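PDB 6MLX: leucine-rich repeat protein TpLRR from Treponema pallidum, which is of unknown function but, as a secreted, periplasmic BspA-type leucine-rich repeat protein, possibly offers its repeat surface for binding other molecules. Local coordinates for residues V48-F53 against I71-F76; R95-H100 against G118-S123; N135-I140 against R155-V160; I108-S113 against V129-P134. All coordinates share one frame; numbering follows the deposited sequence.

Contact 1: residues V48-F53 against I71-F76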
loop_
_atom_site.group_PDB
_atom_site.type_symbol
_atom_site.label_atom_id
_atom_site.label_comp_id
_atom_site.label_asym_id
_atom_site.label_seq_id
_atom_site.Cartn_x
_atom_site.Cartn_y
_atom_site.Cartn_z
ATOM N N VAL A 48 -2.184 10.646 -8.219
ATOM C CA VAL A 48 -3.307 10.838 -7.304
ATOM C C VAL A 48 -2.759 11.562 -6.079
ATOM O O VAL A 48 -2.049 10.961 -5.265
ATOM C CB VAL A 48 -3.974 9.510 -6.913
ATOM C CG1 VAL A 48 -5.109 9.765 -5.915
ATOM C CG2 VAL A 48 -4.480 8.760 -8.129
ATOM N N ALA A 49 -3.100 12.844 -5.934
ATOM C CA ALA A 49 -2.456 13.717 -4.958
ATOM C C ALA A 49 -2.879 13.400 -3.522
ATOM O O ALA A 49 -3.835 12.662 -3.259
ATOM C CB ALA A 49 -2.768 15.186 -5.251
ATOM N N THR A 50 -2.126 13.983 -2.594
ATOM C CA THR A 50 -2.397 13.965 -1.160
ATOM C C THR A 50 -3.887 14.077 -0.850
ATOM O O THR A 50 -4.551 15.022 -1.281
ATOM C CB THR A 50 -1.628 15.121 -0.506
ATOM O OG1 THR A 50 -0.216 14.852 -0.561
ATOM C CG2 THR A 50 -2.039 15.298 0.943
ATOM N N LYS A 51 -4.424 13.089 -0.118
ATOM C CA LYS A 51 -5.790 13.105 0.421
ATOM C C LYS A 51 -6.873 13.235 -0.658
ATOM O O LYS A 51 -7.987 13.692 -0.371
ATOM C CB LYS A 51 -5.976 14.231 1.462
ATOM C CG LYS A 51 -5.075 14.151 2.687
ATOM C CD LYS A 51 -5.288 15.324 3.673
ATOM C CE LYS A 51 -5.778 14.821 5.038
ATOM N NZ LYS A 51 -5.018 15.413 6.231
ATOM N N ALA A 52 -6.596 12.830 -1.896
ATOM C CA ALA A 52 -7.553 13.076 -2.973
ATOM C C ALA A 52 -8.848 12.283 -2.782
ATOM O O ALA A 52 -9.930 12.751 -3.158
ATOM C CB ALA A 52 -6.910 12.756 -4.324
ATOM N N PHE A 53 -8.771 11.079 -2.210
ATOM C CA PHE A 53 -9.976 10.309 -1.904
ATOM C C PHE A 53 -10.176 10.174 -0.401
ATOM O O PHE A 53 -10.806 9.223 0.064
ATOM C CB PHE A 53 -9.946 8.919 -2.540
ATOM C CG PHE A 53 -9.957 8.920 -4.039
ATOM C CD1 PHE A 53 -11.095 8.556 -4.738
ATOM C CD2 PHE A 53 -8.826 9.270 -4.752
ATOM C CE1 PHE A 53 -11.101 8.542 -6.124
ATOM C CE2 PHE A 53 -8.824 9.261 -6.129
ATOM C CZ PHE A 53 -9.964 8.900 -6.820
ATOM N N ILE A 71 0.952 7.640 -5.934
ATOM C CA ILE A 71 -0.204 7.801 -5.056
ATOM C C ILE A 71 0.270 8.531 -3.804
ATOM O O ILE A 71 1.115 8.013 -3.062
ATOM C CB ILE A 71 -0.858 6.454 -4.708
ATOM C CG1 ILE A 71 -1.390 5.788 -5.980
ATOM C CG2 ILE A 71 -1.976 6.633 -3.680
ATOM C CD1 ILE A 71 -1.972 4.410 -5.759
ATOM N N GLY A 72 -0.261 9.740 -3.583
ATOM C CA GLY A 72 0.228 10.621 -2.537
ATOM C C GLY A 72 -0.241 10.246 -1.138
ATOM O O GLY A 72 -1.031 9.328 -0.929
ATOM N N GLN A 73 0.258 10.998 -0.159
ATOM C CA GLN A 73 0.025 10.644 1.237
ATOM C C GLN A 73 -1.460 10.721 1.587
ATOM O O GLN A 73 -2.187 11.596 1.112
ATOM C CB GLN A 73 0.832 11.561 2.161
ATOM C CG GLN A 73 0.358 13.014 2.141
ATOM C CD GLN A 73 0.721 13.775 3.404
ATOM O OE1 GLN A 73 1.830 13.647 3.909
ATOM N NE2 GLN A 73 -0.218 14.582 3.920
ATOM N N HIS A 74 -1.912 9.771 2.404
ATOM C CA HIS A 74 -3.302 9.720 2.861
ATOM C C HIS A 74 -4.293 9.755 1.694
ATOM O O HIS A 74 -5.436 10.183 1.864
ATOM C CB HIS A 74 -3.618 10.867 3.842
ATOM C CG HIS A 74 -2.809 10.857 5.109
ATOM N ND1 HIS A 74 -3.229 10.222 6.259
ATOM C CD2 HIS A 74 -1.632 11.449 5.419
ATOM C CE1 HIS A 74 -2.329 10.397 7.211
ATOM N NE2 HIS A 74 -1.346 11.131 6.724
ATOM N N ALA A 75 -3.874 9.311 0.496
ATOM C CA ALA A 75 -4.744 9.440 -0.680
ATOM C C ALA A 75 -6.081 8.731 -0.485
ATOM O O ALA A 75 -7.133 9.252 -0.874
ATOM C CB ALA A 75 -4.053 8.902 -1.927
ATOM N N PHE A 76 -6.068 7.528 0.086
ATOM C CA PHE A 76 -7.309 6.802 0.327
ATOM C C PHE A 76 -7.537 6.551 1.809
ATOM O O PHE A 76 -8.273 5.634 2.168
ATOM C CB PHE A 76 -7.329 5.488 -0.453
ATOM C CG PHE A 76 -7.194 5.666 -1.933
ATOM C CD1 PHE A 76 -8.315 5.841 -2.725
ATOM C CD2 PHE A 76 -5.946 5.662 -2.536
ATOM C CE1 PHE A 76 -8.193 6.002 -4.097
ATOM C CE2 PHE A 76 -5.817 5.820 -3.900
ATOM C CZ PHE A 76 -6.942 5.992 -4.682
HETATM O O HOH W 1 1.614 13.248 -1.640
#
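Phe-53 and Phe-76 form an offset stack between successive coils of a leucine-rich repeat solenoid. The two rings point the same way with centroids 4.7 Å apart and planes tilted by 22°, CE1 of Phe-76 lying over one face of the Phe-53 ring toward its rim. Both rings have CG anti to the carbonyl carbon, so each coil delivers its phenylalanine to the core in the same pose; Tyr-27 and Phe-99 carry the column of rings on to further coils. Val-48 adds CG1, 4.2 Å from Ala-75 CB. Three backbone bonds set this spacing. Val-48 pairs with Ile-71 in a parallel bridge, where Gly-72 N meets Val-48 O at 2.7 Å, nearly along the carbonyl axis. Past the strands, the type II turns Ala-49 to Ala-52 and Gly-72 to Ala-75 nest, Lys-51 N bonding to Gln-73 O and Phe-53 N to Ala-75 O. Gly-72, without a side chain, lets the two turns come close, its CA facing the backbone of Ala-49 and Thr-50. On the outer side His-74 ND1 bonds to Asp-77, while Thr-50 and Gln-73 run alongside each other. One water joins them, 2.7 Å from Thr-50 OG1 and accepting from Gln-73 N at 3.0 Å.

Contact 2: residues R95-H100 against G118-S123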
loop_
_atom_site.group_PDB
_atom_site.type_symbol
_atom_site.label_atom_id
_atom_site.label_comp_id
_atom_site.label_asym_id
_atom_site.label_seq_id
_atom_site.Cartn_x
_atom_site.Cartn_y
_atom_site.Cartn_z
ATOM N N ARG A 95 2.759 6.785 -1.209
ATOM C CA ARG A 95 3.253 7.594 -0.107
ATOM C C ARG A 95 2.528 7.254 1.198
ATOM O O ARG A 95 1.581 6.462 1.237
ATOM C CB ARG A 95 3.146 9.078 -0.454
ATOM C CG ARG A 95 4.096 9.453 -1.565
ATOM C CD ARG A 95 4.309 10.936 -1.724
ATOM N NE ARG A 95 5.540 11.147 -2.487
ATOM C CZ ARG A 95 5.807 12.231 -3.209
ATOM N NH1 ARG A 95 4.912 13.207 -3.286
ATOM N NH2 ARG A 95 6.956 12.316 -3.875
ATOM N N HIS A 96 2.995 7.854 2.283
ATOM C CA HIS A 96 2.645 7.356 3.604
ATOM C C HIS A 96 1.141 7.485 3.881
ATOM O O HIS A 96 0.459 8.391 3.389
ATOM C CB HIS A 96 3.489 8.058 4.675
ATOM C CG HIS A 96 3.240 9.528 4.806
ATOM N ND1 HIS A 96 2.295 10.046 5.668
ATOM C CD2 HIS A 96 3.846 10.593 4.226
ATOM C CE1 HIS A 96 2.313 11.364 5.593
ATOM N NE2 HIS A 96 3.246 11.725 4.727
ATOM N N HIS A 97 0.621 6.509 4.621
ATOM C CA HIS A 97 -0.777 6.421 5.045
ATOM C C HIS A 97 -1.755 6.313 3.884
ATOM O O HIS A 97 -2.957 6.498 4.086
ATOM C CB HIS A 97 -1.178 7.620 5.932
ATOM C CG HIS A 97 -0.449 7.681 7.239
ATOM N ND1 HIS A 97 0.772 8.299 7.377
ATOM C CD2 HIS A 97 -0.766 7.193 8.465
ATOM C CE1 HIS A 97 1.180 8.189 8.629
ATOM N NE2 HIS A 97 0.263 7.525 9.311
ATOM N N ALA A 98 -1.282 6.016 2.671
ATOM C CA ALA A 98 -2.148 6.127 1.500
ATOM C C ALA A 98 -3.416 5.287 1.627
ATOM O O ALA A 98 -4.463 5.677 1.103
ATOM C CB ALA A 98 -1.399 5.733 0.233
ATOM N N PHE A 99 -3.351 4.146 2.318
ATOM C CA PHE A 99 -4.520 3.289 2.512
ATOM C C PHE A 99 -4.806 3.076 3.989
ATOM O O PHE A 99 -5.357 2.046 4.389
ATOM C CB PHE A 99 -4.343 1.953 1.795
ATOM C CG PHE A 99 -4.254 2.090 0.308
ATOM C CD1 PHE A 99 -5.406 2.232 -0.453
ATOM C CD2 PHE A 99 -3.019 2.106 -0.328
ATOM C CE1 PHE A 99 -5.341 2.369 -1.825
ATOM C CE2 PHE A 99 -2.938 2.238 -1.711
ATOM C CZ PHE A 99 -4.110 2.375 -2.460
ATOM N N HIS A 100 -4.435 4.053 4.808
ATOM C CA HIS A 100 -4.710 3.986 6.234
ATOM C C HIS A 100 -6.207 3.789 6.473
ATOM O O HIS A 100 -7.043 4.452 5.850
ATOM C CB HIS A 100 -4.178 5.264 6.903
ATOM C CG HIS A 100 -4.547 5.405 8.348
ATOM N ND1 HIS A 100 -3.958 4.660 9.348
ATOM C CD2 HIS A 100 -5.446 6.212 8.958
ATOM C CE1 HIS A 100 -4.487 4.998 10.513
ATOM N NE2 HIS A 100 -5.387 5.942 10.302
ATOM N N GLY A 118 5.636 3.874 1.369
ATOM C CA GLY A 118 5.945 4.763 2.474
ATOM C C GLY A 118 5.538 4.183 3.819
ATOM O O GLY A 118 5.027 3.069 3.928
ATOM N N GLN A 119 5.765 4.976 4.871
ATOM C CA GLN A 119 5.378 4.568 6.221
ATOM C C GLN A 119 3.867 4.390 6.335
ATOM O O GLN A 119 3.091 5.143 5.740
ATOM C CB GLN A 119 5.837 5.608 7.256
ATOM C CG GLN A 119 7.321 5.845 7.316
ATOM C CD GLN A 119 7.730 6.820 8.421
ATOM O OE1 GLN A 119 8.843 6.732 8.950
ATOM N NE2 GLN A 119 6.839 7.756 8.764
ATOM N N ASP A 120 3.454 3.386 7.117
ATOM C CA ASP A 120 2.060 3.215 7.552
ATOM C C ASP A 120 1.068 3.146 6.388
ATOM O O ASP A 120 -0.107 3.499 6.544
ATOM C CB ASP A 120 1.646 4.326 8.530
ATOM C CG ASP A 120 2.485 4.316 9.807
ATOM O OD1 ASP A 120 2.224 3.483 10.685
ATOM O OD2 ASP A 120 3.431 5.114 9.923
ATOM N N VAL A 121 1.507 2.668 5.218
ATOM C CA VAL A 121 0.658 2.759 4.032
ATOM C C VAL A 121 -0.593 1.909 4.200
ATOM O O VAL A 121 -1.698 2.332 3.843
ATOM C CB VAL A 121 1.443 2.373 2.764
ATOM C CG1 VAL A 121 0.476 1.995 1.639
ATOM C CG2 VAL A 121 2.334 3.540 2.323
ATOM N N PHE A 122 -0.447 0.706 4.752
ATOM C CA PHE A 122 -1.586 -0.172 4.981
ATOM C C PHE A 122 -1.903 -0.291 6.464
ATOM O O PHE A 122 -2.463 -1.292 6.909
ATOM C CB PHE A 122 -1.341 -1.536 4.336
ATOM C CG PHE A 122 -1.137 -1.446 2.849
ATOM C CD1 PHE A 122 -2.223 -1.262 1.997
ATOM C CD2 PHE A 122 0.142 -1.479 2.304
ATOM C CE1 PHE A 122 -2.038 -1.142 0.624
ATOM C CE2 PHE A 122 0.333 -1.372 0.941
ATOM C CZ PHE A 122 -0.754 -1.187 0.097
ATOM N N SER A 123 -1.545 0.739 7.231
ATOM C CA SER A 123 -1.886 0.803 8.649
ATOM C C SER A 123 -3.386 0.612 8.842
ATOM O O SER A 123 -4.196 1.251 8.166
ATOM C CB SER A 123 -1.438 2.153 9.229
ATOM O OG SER A 123 -1.758 2.240 10.615
#
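His-97 lays one face of its imidazole over the CB of Asp-120, a CH-pi contact with CB 3.8 Å from the ring centroid and 19° off the ring normal. The carboxylate is tilted only 19° from the imidazole. His-97 is also held in its own turn: its ND1 is 2.9 Å from ND1 of His-96, in a nearly straight hydrogen bond, with each ring meeting the other at its edge. Backbone bonds join neighbouring coils of the leucine-rich repeat solenoid, His-97 N to Gln-119 O (3.0 Å) and Phe-99 N to Val-121 O (2.9 Å). Type II turns Arg-95 to Ala-98 and Gly-118 to Val-121 nest, the CA of His-97 nearest that of Val-121. Val-121 places CG2 3.2 Å from Arg-95 O and CG1 against the edge of Phe-99. The rings of Phe-99 and Phe-122 are nearly parallel, but so far slid that they barely overlap, their centroids 5.4 Å apart. Asp-120 OD1 forms a salt bridge with Arg-146. Its other oxygen, OD2, lies 4.0 Å from His-97 NE2, too far for direct contact, yet the carboxylate could favour protonation of the imidazole, an effect the arginine would probably temper. One proton must lie between the two ND1 atoms.

Contact 3: residues N135-I140 against R155-V160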
loop_
_atom_site.group_PDB
_atom_site.type_symbol
_atom_site.label_atom_id
_atom_site.label_comp_id
_atom_site.label_asym_id
_atom_site.label_seq_id
_atom_site.Cartn_x
_atom_site.Cartn_y
_atom_site.Cartn_z
ATOM N N ASN A 135 9.818 -7.961 -6.695
ATOM C CA ASN A 135 11.237 -7.703 -6.476
ATOM C C ASN A 135 11.622 -6.258 -6.802
ATOM O O ASN A 135 12.663 -5.792 -6.335
ATOM C CB ASN A 135 12.081 -8.696 -7.283
ATOM C CG ASN A 135 12.004 -10.135 -6.730
ATOM O OD1 ASN A 135 11.680 -10.350 -5.561
ATOM N ND2 ASN A 135 12.313 -11.113 -7.577
ATOM N N SER A 136 10.792 -5.534 -7.562
ATOM C CA SER A 136 11.036 -4.121 -7.845
ATOM C C SER A 136 10.966 -3.248 -6.594
ATOM O O SER A 136 11.523 -2.143 -6.589
ATOM C CB SER A 136 10.017 -3.612 -8.862
ATOM O OG SER A 136 8.675 -3.818 -8.415
ATOM N N VAL A 137 10.283 -3.708 -5.546
ATOM C CA VAL A 137 10.066 -2.889 -4.358
ATOM C C VAL A 137 11.395 -2.762 -3.617
ATOM O O VAL A 137 11.898 -3.734 -3.045
ATOM C CB VAL A 137 8.969 -3.478 -3.463
ATOM C CG1 VAL A 137 8.779 -2.621 -2.217
ATOM C CG2 VAL A 137 7.657 -3.602 -4.248
ATOM N N LYS A 138 11.968 -1.561 -3.646
ATOM C CA LYS A 138 13.261 -1.283 -3.042
ATOM C C LYS A 138 13.153 -0.638 -1.664
ATOM O O LYS A 138 14.104 -0.719 -0.891
ATOM C CB LYS A 138 14.088 -0.354 -3.952
ATOM C CG LYS A 138 14.398 -0.923 -5.328
ATOM C CD LYS A 138 14.993 0.146 -6.268
ATOM C CE LYS A 138 15.548 -0.483 -7.557
ATOM N NZ LYS A 138 14.546 -1.337 -8.240
ATOM N N GLU A 139 12.027 -0.006 -1.346
ATOM C CA GLU A 139 11.894 0.809 -0.140
ATOM C C GLU A 139 10.528 0.555 0.489
ATOM O O GLU A 139 9.503 0.734 -0.173
ATOM C CB GLU A 139 12.079 2.287 -0.493
ATOM C CG GLU A 139 11.900 3.273 0.638
ATOM C CD GLU A 139 12.239 4.692 0.209
ATOM O OE1 GLU A 139 11.896 5.617 0.966
ATOM O OE2 GLU A 139 12.839 4.877 -0.889
ATOM N N ILE A 140 10.515 0.140 1.757
ATOM C CA ILE A 140 9.288 -0.120 2.509
ATOM C C ILE A 140 9.387 0.576 3.861
ATOM O O ILE A 140 10.224 0.204 4.689
ATOM C CB ILE A 140 9.039 -1.623 2.717
ATOM C CG1 ILE A 140 9.141 -2.388 1.396
ATOM C CG2 ILE A 140 7.670 -1.831 3.356
ATOM C CD1 ILE A 140 9.254 -3.891 1.575
ATOM N N ARG A 155 5.022 -12.078 1.192
ATOM C CA ARG A 155 6.241 -12.418 0.471
ATOM C C ARG A 155 7.049 -11.139 0.292
ATOM O O ARG A 155 6.547 -10.155 -0.263
ATOM C CB ARG A 155 5.951 -13.069 -0.880
ATOM C CG ARG A 155 7.224 -13.490 -1.659
ATOM C CD ARG A 155 6.896 -13.854 -3.121
ATOM N NE ARG A 155 5.898 -14.920 -3.209
ATOM C CZ ARG A 155 5.152 -15.178 -4.283
ATOM N NH1 ARG A 155 5.276 -14.447 -5.389
ATOM N NH2 ARG A 155 4.266 -16.163 -4.246
ATOM N N LEU A 156 8.281 -11.156 0.777
ATOM C CA LEU A 156 9.163 -10.008 0.706
ATOM C C LEU A 156 9.848 -9.930 -0.657
ATOM O O LEU A 156 9.976 -10.940 -1.358
ATOM C CB LEU A 156 10.213 -10.100 1.807
ATOM C CG LEU A 156 9.697 -10.050 3.248
ATOM C CD1 LEU A 156 10.794 -10.510 4.184
ATOM C CD2 LEU A 156 9.250 -8.648 3.596
ATOM N N PRO A 157 10.307 -8.738 -1.054
ATOM C CA PRO A 157 11.165 -8.647 -2.245
ATOM C C PRO A 157 12.452 -9.423 -2.001
ATOM O O PRO A 157 12.968 -9.472 -0.884
ATOM C CB PRO A 157 11.439 -7.140 -2.381
ATOM C CG PRO A 157 10.525 -6.469 -1.438
ATOM C CD PRO A 157 10.228 -7.449 -0.350
ATOM N N VAL A 158 12.985 -10.021 -3.063
ATOM C CA VAL A 158 14.150 -10.893 -2.918
ATOM C C VAL A 158 15.346 -10.143 -2.314
ATOM O O VAL A 158 16.092 -10.699 -1.502
ATOM C CB VAL A 158 14.492 -11.553 -4.274
ATOM C CG1 VAL A 158 15.278 -10.622 -5.150
ATOM C CG2 VAL A 158 15.255 -12.829 -4.064
ATOM N N GLY A 159 15.541 -8.883 -2.665
ATOM C CA GLY A 159 16.776 -8.257 -2.223
ATOM C C GLY A 159 16.701 -7.440 -0.947
ATOM O O GLY A 159 17.625 -6.669 -0.646
ATOM N N VAL A 160 15.617 -7.607 -0.179
ATOM C CA VAL A 160 15.295 -6.648 0.878
ATOM C C VAL A 160 16.418 -6.585 1.904
ATOM O O VAL A 160 16.898 -7.610 2.400
ATOM C CB VAL A 160 13.945 -6.994 1.533
ATOM C CG1 VAL A 160 13.900 -8.429 1.989
ATOM C CG2 VAL A 160 13.680 -6.065 2.696
HETATM O O HOH W 2 14.559 -7.074 -4.712
#
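A loop and a turn of adjacent leucine-rich repeat coils meet here, residues 135-140 leading into strand 139-140 and residues 155-160 following strand 153-155; polar links hold the exposed end and apolar packing the inner one. The direct polar link is a side-chain to backbone bond. Asn-135 has CG anti to the carbonyl carbon, and its amide reaches across so that OD1 accepts from Val-158 N at 2.8 Å. The bond is fairly straight, 156° at the hydrogen, but the donor stands 44° out of the carbonyl plane, so the oxygen is approached from above. A bridging water supplies the second link: it donates to Asn-135 O and accepts from Gly-159 N. Two successive N-H groups of the type I turn from Pro-157 to Val-160 are thereby tied, directly and through the water, to the same asparagine.

The apolar part centres on Pro-157. Its CG lies 3.9 Å from Val-137 CB and 3.5 Å from Val-137 O, while CD meets CD1 of Ile-140 tip to tip at 4.2 Å. Val-137 and Ile-140 both direct their CB toward the proline, whereas Ser-136 and Lys-138, on either side of Val-137 in sequence, point away. Ser-136 OG instead bonds to Arg-112 O and Leu-114 O, tying this loop back to the preceding coil. Ile-140 also touches Leu-133 and Leu-167 of the repeat core.

Val-158 crosses the Asn-135 amide obliquely. Its CG1 takes the crowded position between backbone N and carbonyl carbon (chi1 81°), which brings it 3.7 Å from Asn-135 CG.

Contact 4: residues I108-S113 against V129-P134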
loop_
_atom_site.group_PDB
_atom_site.type_symbol
_atom_site.label_atom_id
_atom_site.label_comp_id
_atom_site.label_asym_id
_atom_site.label_seq_id
_atom_site.Cartn_x
_atom_site.Cartn_y
_atom_site.Cartn_z
ATOM N N ILE A 108 -4.700 -7.007 -2.542
ATOM C CA ILE A 108 -4.184 -6.011 -3.469
ATOM C C ILE A 108 -3.036 -6.650 -4.236
ATOM O O ILE A 108 -2.273 -7.449 -3.687
ATOM C CB ILE A 108 -3.769 -4.728 -2.713
ATOM C CG1 ILE A 108 -3.455 -3.588 -3.675
ATOM C CG2 ILE A 108 -2.602 -5.009 -1.782
ATOM C CD1 ILE A 108 -3.198 -2.280 -2.943
ATOM N N VAL A 109 -2.967 -6.356 -5.528
ATOM C CA VAL A 109 -1.938 -6.902 -6.402
ATOM C C VAL A 109 -1.018 -5.756 -6.796
ATOM O O VAL A 109 -1.454 -4.793 -7.438
ATOM C CB VAL A 109 -2.527 -7.581 -7.646
ATOM C CG1 VAL A 109 -1.403 -8.071 -8.532
ATOM C CG2 VAL A 109 -3.462 -8.733 -7.263
ATOM N N PHE A 110 0.224 -5.854 -6.413
ATOM C CA PHE A 110 1.158 -4.769 -6.700
ATOM C C PHE A 110 1.790 -4.941 -8.077
ATOM O O PHE A 110 2.183 -6.047 -8.445
ATOM C CB PHE A 110 2.256 -4.715 -5.664
ATOM C CG PHE A 110 1.800 -4.267 -4.320
ATOM C CD1 PHE A 110 1.205 -3.030 -4.151
ATOM C CD2 PHE A 110 1.983 -5.076 -3.217
ATOM C CE1 PHE A 110 0.792 -2.611 -2.908
ATOM C CE2 PHE A 110 1.590 -4.655 -1.966
ATOM C CZ PHE A 110 0.992 -3.431 -1.806
ATOM N N PRO A 111 1.914 -3.851 -8.830
ATOM C CA PRO A 111 2.489 -3.941 -10.176
ATOM C C PRO A 111 3.988 -4.165 -10.149
ATOM O O PRO A 111 4.694 -3.801 -9.200
ATOM C CB PRO A 111 2.164 -2.578 -10.794
ATOM C CG PRO A 111 2.041 -1.671 -9.633
ATOM C CD PRO A 111 1.432 -2.495 -8.522
ATOM N N ARG A 112 4.478 -4.746 -11.248
ATOM C CA ARG A 112 5.906 -4.996 -11.382
ATOM C C ARG A 112 6.735 -3.713 -11.376
ATOM O O ARG A 112 7.959 -3.787 -11.252
ATOM C CB ARG A 112 6.157 -5.814 -12.658
ATOM C CG ARG A 112 7.611 -6.276 -12.846
ATOM C CD ARG A 112 7.668 -7.698 -13.366
ATOM N NE ARG A 112 8.977 -8.097 -13.880
ATOM C CZ ARG A 112 9.100 -8.930 -14.910
ATOM N NH1 ARG A 112 10.299 -9.290 -15.350
ATOM N NH2 ARG A 112 7.999 -9.400 -15.506
ATOM N N SER A 113 6.108 -2.539 -11.451
ATOM C CA SER A 113 6.834 -1.281 -11.450
ATOM C C SER A 113 7.002 -0.651 -10.065
ATOM O O SER A 113 7.750 0.328 -9.937
ATOM C CB SER A 113 6.122 -0.284 -12.358
ATOM O OG SER A 113 4.739 -0.205 -12.006
ATOM N N VAL A 129 -5.369 -9.874 3.641
ATOM C CA VAL A 129 -5.028 -11.261 3.958
ATOM C C VAL A 129 -3.645 -11.640 3.415
ATOM O O VAL A 129 -2.778 -12.073 4.169
ATOM C CB VAL A 129 -6.112 -12.242 3.450
ATOM C CG1 VAL A 129 -5.668 -13.652 3.706
ATOM C CG2 VAL A 129 -7.438 -11.950 4.146
ATOM N N ASP A 130 -3.460 -11.564 2.103
ATOM C CA ASP A 130 -2.197 -11.924 1.469
ATOM C C ASP A 130 -1.598 -10.674 0.843
ATOM O O ASP A 130 -2.326 -9.845 0.288
ATOM C CB ASP A 130 -2.366 -12.998 0.372
ATOM C CG ASP A 130 -2.774 -14.370 0.914
ATOM O OD1 ASP A 130 -2.478 -14.696 2.076
ATOM O OD2 ASP A 130 -3.371 -15.149 0.134
ATOM N N VAL A 131 -0.274 -10.532 0.932
ATOM C CA VAL A 131 0.432 -9.538 0.126
ATOM C C VAL A 131 1.701 -10.161 -0.436
ATOM O O VAL A 131 2.418 -10.907 0.243
ATOM C CB VAL A 131 0.743 -8.209 0.869
ATOM C CG1 VAL A 131 0.246 -8.213 2.273
ATOM C CG2 VAL A 131 2.232 -7.828 0.794
ATOM N N VAL A 132 1.932 -9.875 -1.706
ATOM C CA VAL A 132 3.109 -10.310 -2.432
ATOM C C VAL A 132 3.819 -9.054 -2.887
ATOM O O VAL A 132 3.268 -8.280 -3.673
ATOM C CB VAL A 132 2.741 -11.195 -3.629
ATOM C CG1 VAL A 132 3.976 -11.481 -4.469
ATOM C CG2 VAL A 132 2.076 -12.478 -3.133
ATOM N N LEU A 133 5.022 -8.846 -2.388
ATOM C CA LEU A 133 5.786 -7.671 -2.763
ATOM C C LEU A 133 6.709 -8.044 -3.918
ATOM O O LEU A 133 7.558 -8.928 -3.752
ATOM C CB LEU A 133 6.579 -7.146 -1.576
ATOM C CG LEU A 133 5.738 -6.725 -0.352
ATOM C CD1 LEU A 133 6.593 -6.475 0.883
ATOM C CD2 LEU A 133 4.881 -5.491 -0.665
ATOM N N PRO A 134 6.562 -7.435 -5.094
ATOM C CA PRO A 134 7.461 -7.745 -6.216
ATOM C C PRO A 134 8.908 -7.380 -5.911
ATOM O O PRO A 134 9.209 -6.592 -5.013
ATOM C CB PRO A 134 6.912 -6.883 -7.361
ATOM C CG PRO A 134 5.511 -6.521 -6.929
ATOM C CD PRO A 134 5.577 -6.404 -5.444
HETATM O O HOH W 3 -0.337 -9.269 -3.098
HETATM O O HOH W 4 -3.674 -9.664 -1.833
HETATM O O HOH W 5 1.233 -8.394 -5.448
#
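Phe-110 turns toward residues 129-134 and meets them along one side of its ring, with CB packing on a proline, CD2 beside a carbonyl and CE2 against a leucine methyl. Its CG is anti to the carbonyl carbon (chi1 -70°). In that pose the ring edge faces Val-132 O, which lies in the ring plane 3.5 Å from CD2. CG2 of Val-131 also comes to this edge, more loosely. Leu-133 has the same first torsion and runs alongside the phenylalanine, pointing the same way, so that its CD2 methyl comes within 3.6 Å of Phe-110 CE2. Pro-134 approaches from nearer the backbone: its CD sits 3.7 Å from Phe-110 CB, and its CG rests on the carbonyl oxygens of Phe-110 and Pro-111.

Both segments belong to consecutive coils of the leucine-rich repeat solenoid, and strand 130-132 opens the parallel sheet that continues through strand 153-155. The two backbones stand well apart, the CA atoms of Phe-110 and Leu-133 being 6.7 Å from each other, and no direct hydrogen bond crosses.

Three waters fill the role instead. One accepts from Ile-108 N and donates to Asp-130 O, and the next donates to Ile-108 O while accepting from Val-132 N, each of these last two bonds being 2.7 Å. A third accepts from Phe-110 N and donates to Val-132 O at 2.7 Å. Val-132 O therefore receives a water hydrogen while lying at the phenylalanine edge. Outside the two segments, Ile-108 touches Phe-122, and Val-131 packs on Leu-151 and Val-154.

How the contacts relate
All four contacts join neighbouring coils of one solenoid, at different points around the coil. Contacts 1 and 2 are in series on the same side, centres 10 Å apart, probably hydrogen-bonded through Phe-76 N to Ala-98 O (2.7 Å) and Arg-95 N to Ile-71 O (2.8 Å). Contact 4 alternates with contact 2 along the chain, joining the same two coils at another point of their circuit, and meets it inside the core where Phe-110 CZ lies 3.4 Å from Phe-122 CZ. Contact 3 carries on from contact 4, with Leu-133 N probably hydrogen-bonded to Arg-155 O at 2.9 Å. Contacts 1 and 3 lie on opposite sides of the chain's centre, about 23 Å apart between centres.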